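Local coordinates for protein Fc fragment of IgE receptor II (Bos taurus, PDB 6PWR) that binds a mannose-containing sugar through calcium in a C-type lectin domain and probably serves as a receptor for IgE, at residues G64-L69 with S121-W126; P93-D98 with K113-F118; E103-M108 with A117-E122. All coordinates share one frame; numbering follows the deposited sequence.

Interaction 1 is the buried one: strand 65-71 runs parallel to strand 123-131 in the C-type lectin sheet, and an indole packs on a leucine. Interactions 2 and 3 lie nearer the sugar-binding surface and are only partly buried. Both involve strand 114-117 or its end, sharing Ala117 and Phe118; their oxygens meet at one calcium ion that also holds mannose, and both also reach a second calcium. Interaction 3 connects the two settings, since strand 105-108 pairs with both 65-71 and 114-117, and it shares Ser121 and Glu122 with interaction 1. Chemistry changes accordingly, from backbone pairing and apolar packing in interaction 1 through a disulfide and bulge in interaction 3 to clustered metal-binding oxygens in interaction 2.

Interaction 1. Residues G64-L69 with S121-W126; sequences GSWIGL and SELHGW. With NAG (2-acetamido-2-deoxy-beta-D-glucopyranose), chain B.
Gly125 O is gripped twice by the neighbouring strand: Trp66 N donates to it at 3.0 Å, and Ser65 CA makes a CA-H...O contact of 3.1 Å with the same oxygen. These join strand 65-71 to strand 123-131, a parallel pairing in the sheet of the C-type lectin fold. The N-H comes from above the carbonyl plane, 41° out of it. Ahead of this bond in the chain, at Gly64, a water donates to Gly64 O and accepts from His124 N, supplementing a weak direct bond from Gly125 N to Gly64 O. The main side-chain contact is a CH-pi interaction: Leu123 CD1 sits over one face of the Trp66 indole, 3.6 Å from the centroid of the six-membered ring and 17° off its normal. Trp66 CG stands beside its own backbone N (chi1 -70°), which brings the indole under that methyl while Ser121 O meets the ring edge in plane, 3.3 Å from CZ2. Trp66 NE1 donates a hydrogen bond to Lys28 O, which satisfies the indole N-H outside the two segments. At the start of segment 121-126 the contact reaches the bound sugar, where Ser121 OG and NAG O6 are hydrogen-bonded at 2.7 Å.

Interaction 2. Residues P93-D98 with K113-F118; sequences PGEPND and KWNDAF. With CA (calcium ion), chain C; CA (calcium ion), chain D; MAN (alpha-D-mannopyranose), chain E; NAG (2-acetamido-2-deoxy-beta-D-glucopyranose), chain B.
Glu95 and Asp116 bring two carboxylate oxygens to within 2.9 Å of each other, OE1 against OD1, without a hydrogen bond between them; a calcium ion bound to both explains the approach. Asn115 OD1 joins the cluster only 2.8 Å from Glu95 OE1, the amide plane lying 79° from the carboxylate plane. This is the primary site of a C-type lectin domain, with the Glu-Pro-Asn sequence characteristic of mannose-type binding, and the peptide bond before Pro96 is cis. The ion has eight ligands: Glu95 OE1, Asn97 OD1, Asn115 OD1, both O and OD1 of Asp116, O3 and O4 of the mannose, and Glu103 OE1 from beyond the two segments. Asp116 also holds the loop by accepting two hydrogen bonds, both on the syn side of its carboxylate. Asn97 N donates to OD1 at 3.0 Å, its nitrogen 27° out of the carboxylate plane, and Asp98 N donates to OD2 at 2.7 Å. Pro96 CB packs 3.3 Å from that same OD2. The mannose is held by amides as well: with CG anti to the backbone N (chi1 172°), the Asn115 amide reaches the site with OD1 on calcium and ND2 donating to O3 at 3.1 Å, and the Asn97 ND2 bond to O4 is weak. Asp98 OD1 binds a second calcium, whose water donates to Asp116 OD2. Asp116 thus couples the two sites, and so many close oxygens imply that loop, strand and sugar probably depend on the metal's positive charge to stay together.

Interaction 3. Residues E103-M108 with A117-E122; sequences ENCVMM and AFCGSE. With CA (calcium ion), chain D; CA (calcium ion), chain C; NAG (2-acetamido-2-deoxy-beta-D-glucopyranose), chain B; MAN (alpha-D-mannopyranose), chain E.
A classic beta bulge, in which Asn104 and Cys105 both face Ala117, opens the antiparallel pairing of strand 105-108 with strand 114-117 beside the calcium sites of this C-type lectin domain. Two backbone bonds define the hydrogen-bonded pair: Ala117 N donates to Cys105 O at 2.7 Å, and Cys105 N returns a longer one of 3.3 Å to Ala117 O. Beyond this pair a covalent link takes over. Cys105 and Cys119 form a disulfide with a torsion of 98° about the SG-SG bond, fixing the bulged strand to the type I turn from Phe118 to Ser121. Within that turn the Phe118 ring lies beneath Gly120 N, which stands 3.3 Å above the centre of its face. Glu103 serves both metals at the bulge: its backbone O binds one calcium, while OE1 binds the mannose-holding ion at 2.4 Å and also accepts from Ala99 N. Its chain, extended beyond CG (chi2 -176°), passes alongside the Ala117-Phe118 peptide on the way, with CG 3.6 Å from Phe118 N. Met107 SD packs 4.0 Å from Ala117 CB; Met107 SD also lies near NAG C4 and Ala117 CB near NAG C6, so both side chains line the sugar. Protein and sugar are bridged by one water, which donates to Glu103 OE2, accepts from Phe118 N at 2.9 Å, and is hydrogen-bonded to NAG O6 at 2.7 Å.

Interaction 1. Residues G64-L69 with S121-W126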
# COMPACT_ATOMS: atom_id res chain seq x y z
N GLY A 64 7.87 -3.44 7.39
CA GLY A 64 6.46 -3.25 7.12
C GLY A 64 6.20 -1.89 6.51
O GLY A 64 6.93 -0.92 6.72
N SER A 65 5.13 -1.81 5.73
CA SER A 65 4.83 -0.56 5.04
C SER A 65 3.35 -0.44 4.76
O SER A 65 2.67 -1.43 4.46
CB SER A 65 5.61 -0.46 3.73
OG SER A 65 5.43 -1.59 2.91
N TRP A 66 2.85 0.78 4.80
CA TRP A 66 1.44 1.00 4.51
C TRP A 66 1.16 0.90 3.02
O TRP A 66 1.97 1.31 2.19
CB TRP A 66 1.02 2.39 4.97
CG TRP A 66 0.97 2.58 6.44
CD1 TRP A 66 1.68 3.49 7.17
CD2 TRP A 66 0.16 1.86 7.37
NE1 TRP A 66 1.35 3.39 8.49
CE2 TRP A 66 0.43 2.39 8.65
CE3 TRP A 66 -0.76 0.81 7.26
CZ2 TRP A 66 -0.20 1.93 9.80
CZ3 TRP A 66 -1.39 0.35 8.40
CH2 TRP A 66 -1.10 0.91 9.66
N ILE A 67 -0.01 0.36 2.68
CA ILE A 67 -0.51 0.37 1.32
C ILE A 67 -1.90 1.02 1.29
O ILE A 67 -2.47 1.36 2.32
CB ILE A 67 -0.52 -1.03 0.68
CG1 ILE A 67 -1.51 -1.96 1.38
CG2 ILE A 67 0.88 -1.62 0.68
CD1 ILE A 67 -1.73 -3.28 0.65
N GLY A 68 -2.41 1.21 0.09
CA GLY A 68 -3.63 1.97 -0.09
C GLY A 68 -4.90 1.15 -0.02
O GLY A 68 -5.72 1.20 -0.94
N LEU A 69 -5.08 0.41 1.06
CA LEU A 69 -6.21 -0.49 1.21
C LEU A 69 -6.70 -0.33 2.63
O LEU A 69 -5.90 -0.29 3.56
CB LEU A 69 -5.77 -1.93 0.94
CG LEU A 69 -6.86 -2.99 0.91
CD1 LEU A 69 -7.85 -2.76 -0.22
CD2 LEU A 69 -6.24 -4.37 0.79
N SER A 121 -1.01 2.81 14.12
CA SER A 121 0.34 2.30 14.25
C SER A 121 1.28 3.12 13.37
O SER A 121 0.87 3.67 12.35
CB SER A 121 0.42 0.85 13.81
OG SER A 121 -0.22 0.01 14.75
N GLU A 122 2.53 3.22 13.79
CA GLU A 122 3.54 3.94 13.03
C GLU A 122 4.44 2.93 12.33
O GLU A 122 5.11 2.12 12.98
CB GLU A 122 4.36 4.84 13.94
CG GLU A 122 3.55 5.96 14.56
CD GLU A 122 4.42 6.99 15.26
OE1 GLU A 122 5.66 6.85 15.24
OE2 GLU A 122 3.85 7.94 15.84
N LEU A 123 4.44 2.97 11.01
CA LEU A 123 5.29 2.11 10.21
C LEU A 123 6.34 2.97 9.53
O LEU A 123 6.09 4.12 9.19
CB LEU A 123 4.50 1.37 9.13
CG LEU A 123 3.43 0.43 9.68
CD1 LEU A 123 2.72 -0.27 8.54
CD2 LEU A 123 4.04 -0.59 10.62
N HIS A 124 7.50 2.38 9.29
CA HIS A 124 8.63 3.11 8.73
C HIS A 124 8.64 3.10 7.22
O HIS A 124 9.50 3.76 6.63
CB HIS A 124 9.95 2.54 9.25
CG HIS A 124 10.12 2.67 10.73
ND1 HIS A 124 10.55 3.84 11.33
CD2 HIS A 124 9.88 1.80 11.73
CE1 HIS A 124 10.59 3.67 12.64
NE2 HIS A 124 10.19 2.44 12.91
N GLY A 125 7.74 2.36 6.59
CA GLY A 125 7.63 2.37 5.15
C GLY A 125 6.20 2.64 4.74
O GLY A 125 5.25 2.43 5.49
N TRP A 126 6.07 3.13 3.51
CA TRP A 126 4.77 3.40 2.93
C TRP A 126 5.02 3.51 1.44
O TRP A 126 6.09 3.99 1.04
CB TRP A 126 4.12 4.67 3.52
CG TRP A 126 5.11 5.75 3.89
CD1 TRP A 126 5.85 5.83 5.04
CD2 TRP A 126 5.49 6.87 3.09
NE1 TRP A 126 6.66 6.93 5.00
CE2 TRP A 126 6.47 7.59 3.81
CE3 TRP A 126 5.11 7.34 1.83
CZ2 TRP A 126 7.06 8.75 3.32
CZ3 TRP A 126 5.70 8.49 1.34
CH2 TRP A 126 6.66 9.18 2.09
C1 NAG B . 1.32 -6.50 13.56
C2 NAG B . 2.42 -6.90 12.59
C3 NAG B . 3.59 -5.94 12.70
C4 NAG B . 3.11 -4.50 12.56
C5 NAG B . 1.93 -4.22 13.48
C6 NAG B . 1.30 -2.86 13.24
C7 NAG B . 2.34 -9.33 12.19
C8 NAG B . 2.90 -10.67 12.57
N2 NAG B . 2.86 -8.27 12.83
O3 NAG B . 4.53 -6.23 11.67
O4 NAG B . 4.17 -3.61 12.90
O5 NAG B . 0.90 -5.19 13.27
O6 NAG B . 0.33 -2.54 14.22
O7 NAG B . 1.47 -9.21 11.34
O HOH W 1 7.82 -0.33 9.38

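Interaction 2. Residues P93-D98 with K113-F118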
# COMPACT_ATOMS: atom_id res chain seq x y z
N PRO A 93 -1.71 -15.49 5.85
CA PRO A 93 -2.72 -16.42 6.36
C PRO A 93 -3.34 -15.95 7.67
O PRO A 93 -2.65 -15.58 8.62
CB PRO A 93 -1.93 -17.72 6.54
CG PRO A 93 -0.95 -17.66 5.44
CD PRO A 93 -0.52 -16.21 5.36
N GLY A 94 -4.67 -15.96 7.71
CA GLY A 94 -5.41 -15.53 8.88
C GLY A 94 -5.78 -14.08 8.88
O GLY A 94 -6.61 -13.67 9.70
N GLU A 95 -5.18 -13.28 8.00
CA GLU A 95 -5.49 -11.88 7.85
C GLU A 95 -6.48 -11.69 6.70
O GLU A 95 -6.56 -12.52 5.80
CB GLU A 95 -4.22 -11.09 7.54
CG GLU A 95 -3.10 -11.30 8.52
CD GLU A 95 -3.42 -10.88 9.95
OE1 GLU A 95 -4.37 -10.09 10.16
OE2 GLU A 95 -2.70 -11.35 10.85
N PRO A 96 -7.26 -10.62 6.71
CA PRO A 96 -7.36 -9.65 7.80
C PRO A 96 -8.12 -10.26 8.96
O PRO A 96 -9.06 -11.05 8.75
CB PRO A 96 -8.14 -8.50 7.17
CG PRO A 96 -9.00 -9.17 6.15
CD PRO A 96 -8.19 -10.31 5.61
N ASN A 97 -7.71 -9.93 10.17
CA ASN A 97 -8.33 -10.49 11.36
C ASN A 97 -8.98 -9.46 12.27
O ASN A 97 -9.55 -9.85 13.30
CB ASN A 97 -7.36 -11.37 12.15
CG ASN A 97 -6.18 -10.60 12.71
OD1 ASN A 97 -6.05 -9.39 12.50
ND2 ASN A 97 -5.31 -11.29 13.42
N ASP A 98 -8.94 -8.18 11.90
CA ASP A 98 -9.55 -7.10 12.67
C ASP A 98 -9.24 -7.22 14.16
O ASP A 98 -10.13 -7.17 15.02
CB ASP A 98 -11.05 -7.00 12.42
CG ASP A 98 -11.59 -5.61 12.70
OD1 ASP A 98 -10.99 -4.63 12.22
OD2 ASP A 98 -12.62 -5.49 13.40
N LYS A 113 3.41 -9.92 2.35
CA LYS A 113 2.06 -10.38 2.67
C LYS A 113 1.31 -9.30 3.42
O LYS A 113 1.89 -8.52 4.18
CB LYS A 113 2.13 -11.64 3.52
CG LYS A 113 2.72 -12.84 2.79
CD LYS A 113 1.76 -13.36 1.75
CE LYS A 113 2.31 -14.57 1.01
NZ LYS A 113 1.35 -15.01 -0.04
N TRP A 114 -0.00 -9.25 3.20
CA TRP A 114 -0.79 -8.15 3.73
C TRP A 114 -1.33 -8.48 5.11
O TRP A 114 -1.71 -9.62 5.39
CB TRP A 114 -1.97 -7.83 2.82
CG TRP A 114 -1.65 -7.55 1.41
CD1 TRP A 114 -0.43 -7.34 0.84
CD2 TRP A 114 -2.60 -7.45 0.36
NE1 TRP A 114 -0.57 -7.10 -0.52
CE2 TRP A 114 -1.90 -7.18 -0.83
CE3 TRP A 114 -3.99 -7.57 0.31
CZ2 TRP A 114 -2.54 -7.03 -2.06
CZ3 TRP A 114 -4.62 -7.42 -0.90
CH2 TRP A 114 -3.91 -7.15 -2.06
N ASN A 115 -1.38 -7.46 5.95
CA ASN A 115 -1.96 -7.58 7.27
C ASN A 115 -2.79 -6.33 7.52
O ASN A 115 -2.35 -5.22 7.21
CB ASN A 115 -0.84 -7.63 8.31
CG ASN A 115 -1.36 -7.55 9.72
OD1 ASN A 115 -2.30 -8.24 10.07
ND2 ASN A 115 -0.75 -6.68 10.53
N ASP A 116 -3.99 -6.50 8.07
CA ASP A 116 -4.68 -5.33 8.60
C ASP A 116 -4.09 -4.93 9.93
O ASP A 116 -3.77 -5.77 10.77
CB ASP A 116 -6.20 -5.53 8.69
CG ASP A 116 -6.61 -6.70 9.57
OD1 ASP A 116 -5.80 -7.61 9.85
OD2 ASP A 116 -7.81 -6.70 9.95
N ALA A 117 -3.91 -3.63 10.12
CA ALA A 117 -3.30 -3.12 11.32
C ALA A 117 -4.10 -1.93 11.83
O ALA A 117 -4.90 -1.33 11.10
CB ALA A 117 -1.85 -2.68 11.08
N PHE A 118 -3.87 -1.60 13.09
CA PHE A 118 -4.42 -0.38 13.65
C PHE A 118 -3.94 0.81 12.83
O PHE A 118 -2.74 0.98 12.60
CB PHE A 118 -3.95 -0.26 15.10
CG PHE A 118 -4.27 1.06 15.73
CD1 PHE A 118 -5.53 1.62 15.63
CD2 PHE A 118 -3.30 1.74 16.44
CE1 PHE A 118 -5.81 2.84 16.23
CE2 PHE A 118 -3.58 2.95 17.04
CZ PHE A 118 -4.83 3.51 16.92
CA CA C . -4.23 -8.06 11.54
CA CA D . -11.24 -3.79 9.91
C1 MAN E . 0.03 -8.56 15.47
C2 MAN E . -0.56 -7.51 14.53
C3 MAN E . -1.90 -8.00 13.99
C4 MAN E . -1.72 -9.35 13.34
C5 MAN E . -1.18 -10.34 14.37
C6 MAN E . -0.94 -11.71 13.78
O1 MAN E . -0.76 -8.54 16.63
O2 MAN E . 0.24 -7.40 13.38
O3 MAN E . -2.45 -7.12 13.03
O4 MAN E . -2.96 -9.78 12.83
O5 MAN E . 0.08 -9.84 14.88
O6 MAN E . -0.50 -12.59 14.83
C1 NAG B . 1.32 -6.50 13.56
C2 NAG B . 2.42 -6.90 12.59
C3 NAG B . 3.59 -5.94 12.70
C4 NAG B . 3.11 -4.50 12.56
C5 NAG B . 1.93 -4.22 13.48
C6 NAG B . 1.30 -2.86 13.24
C7 NAG B . 2.34 -9.33 12.19
C8 NAG B . 2.90 -10.67 12.57
N2 NAG B . 2.86 -8.27 12.83
O3 NAG B . 4.53 -6.23 11.67
O4 NAG B . 4.17 -3.61 12.90
O5 NAG B . 0.90 -5.19 13.27
O6 NAG B . 0.33 -2.54 14.22
O7 NAG B . 1.47 -9.21 11.34
O HOH W 2 -10.22 -5.77 9.11

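Interaction 3. Residues E103-M108 with A117-E122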
# COMPACT_ATOMS: atom_id res chain seq x y z
N GLU A 103 -8.78 -3.20 13.28
CA GLU A 103 -7.66 -2.94 12.39
C GLU A 103 -8.26 -2.64 11.04
O GLU A 103 -8.86 -3.51 10.41
CB GLU A 103 -6.73 -4.15 12.34
CG GLU A 103 -6.08 -4.42 13.68
CD GLU A 103 -5.09 -5.55 13.62
OE1 GLU A 103 -5.40 -6.58 12.99
OE2 GLU A 103 -3.99 -5.42 14.19
N ASN A 104 -8.11 -1.40 10.59
CA ASN A 104 -8.84 -0.97 9.42
C ASN A 104 -7.95 -0.46 8.30
O ASN A 104 -8.48 -0.01 7.28
CB ASN A 104 -9.89 0.08 9.81
CG ASN A 104 -10.79 -0.43 10.90
OD1 ASN A 104 -11.17 -1.60 10.93
ND2 ASN A 104 -11.13 0.45 11.82
N CYS A 105 -6.64 -0.54 8.46
CA CYS A 105 -5.70 -0.05 7.47
C CYS A 105 -4.73 -1.17 7.15
O CYS A 105 -4.26 -1.88 8.05
CB CYS A 105 -4.93 1.15 8.02
SG CYS A 105 -5.97 2.60 8.22
N VAL A 106 -4.40 -1.34 5.88
CA VAL A 106 -3.62 -2.49 5.46
C VAL A 106 -2.16 -2.12 5.25
O VAL A 106 -1.83 -1.07 4.67
CB VAL A 106 -4.23 -3.17 4.23
CG1 VAL A 106 -3.42 -4.40 3.85
CG2 VAL A 106 -5.67 -3.56 4.52
N MET A 107 -1.30 -3.00 5.72
CA MET A 107 0.13 -2.90 5.49
C MET A 107 0.61 -4.15 4.77
O MET A 107 -0.02 -5.21 4.80
CB MET A 107 0.89 -2.81 6.82
CG MET A 107 0.70 -4.06 7.67
SD MET A 107 1.49 -4.01 9.28
CE MET A 107 3.22 -4.01 8.80
N MET A 108 1.77 -4.00 4.13
CA MET A 108 2.59 -5.14 3.76
C MET A 108 3.53 -5.43 4.91
O MET A 108 4.18 -4.53 5.43
CB MET A 108 3.44 -4.83 2.54
CG MET A 108 2.74 -5.00 1.23
SD MET A 108 3.89 -4.91 -0.16
CE MET A 108 4.32 -3.18 -0.11
N ALA A 117 -3.91 -3.63 10.12
CA ALA A 117 -3.30 -3.12 11.32
C ALA A 117 -4.10 -1.93 11.83
O ALA A 117 -4.90 -1.33 11.10
CB ALA A 117 -1.85 -2.68 11.08
N PHE A 118 -3.87 -1.60 13.09
CA PHE A 118 -4.42 -0.38 13.65
C PHE A 118 -3.94 0.81 12.83
O PHE A 118 -2.74 0.98 12.60
CB PHE A 118 -3.95 -0.26 15.10
CG PHE A 118 -4.27 1.06 15.73
CD1 PHE A 118 -5.53 1.62 15.63
CD2 PHE A 118 -3.30 1.74 16.44
CE1 PHE A 118 -5.81 2.84 16.23
CE2 PHE A 118 -3.58 2.95 17.04
CZ PHE A 118 -4.83 3.51 16.92
N CYS A 119 -4.89 1.63 12.40
CA CYS A 119 -4.55 2.75 11.53
C CYS A 119 -3.59 3.72 12.19
O CYS A 119 -2.88 4.44 11.49
CB CYS A 119 -5.83 3.47 11.09
SG CYS A 119 -6.87 2.43 10.03
N GLY A 120 -3.56 3.75 13.52
CA GLY A 120 -2.65 4.63 14.23
C GLY A 120 -1.31 4.03 14.55
O GLY A 120 -0.51 4.70 15.22
N SER A 121 -1.01 2.81 14.12
CA SER A 121 0.34 2.30 14.25
C SER A 121 1.28 3.12 13.37
O SER A 121 0.87 3.67 12.35
CB SER A 121 0.42 0.85 13.81
OG SER A 121 -0.22 0.01 14.75
N GLU A 122 2.53 3.22 13.79
CA GLU A 122 3.54 3.94 13.03
C GLU A 122 4.44 2.93 12.33
O GLU A 122 5.11 2.12 12.98
CB GLU A 122 4.36 4.84 13.94
CG GLU A 122 3.55 5.96 14.56
CD GLU A 122 4.42 6.99 15.26
OE1 GLU A 122 5.66 6.85 15.24
OE2 GLU A 122 3.85 7.94 15.84
CA CA D . -11.24 -3.79 9.91
CA CA C . -4.23 -8.06 11.54
C1 NAG B . 1.32 -6.50 13.56
C2 NAG B . 2.42 -6.90 12.59
C3 NAG B . 3.59 -5.94 12.70
C4 NAG B . 3.11 -4.50 12.56
C5 NAG B . 1.93 -4.22 13.48
C6 NAG B . 1.30 -2.86 13.24
C7 NAG B . 2.34 -9.33 12.19
C8 NAG B . 2.90 -10.67 12.57
N2 NAG B . 2.86 -8.27 12.83
O3 NAG B . 4.53 -6.23 11.67
O4 NAG B . 4.17 -3.61 12.90
O5 NAG B . 0.90 -5.19 13.27
O6 NAG B . 0.33 -2.54 14.22
O7 NAG B . 1.47 -9.21 11.34
C1 MAN E . 0.03 -8.56 15.47
C2 MAN E . -0.56 -7.51 14.53
C3 MAN E . -1.90 -8.00 13.99
C4 MAN E . -1.72 -9.35 13.34
C5 MAN E . -1.18 -10.34 14.37
C6 MAN E . -0.94 -11.71 13.78
O1 MAN E . -0.76 -8.54 16.63
O2 MAN E . 0.24 -7.40 13.38
O3 MAN E . -2.45 -7.12 13.03
O4 MAN E . -2.96 -9.78 12.83
O5 MAN E . 0.08 -9.84 14.88
O6 MAN E . -0.50 -12.59 14.83
O HOH W 3 -2.22 -3.35 14.73
O HOH W 2 -10.22 -5.77 9.11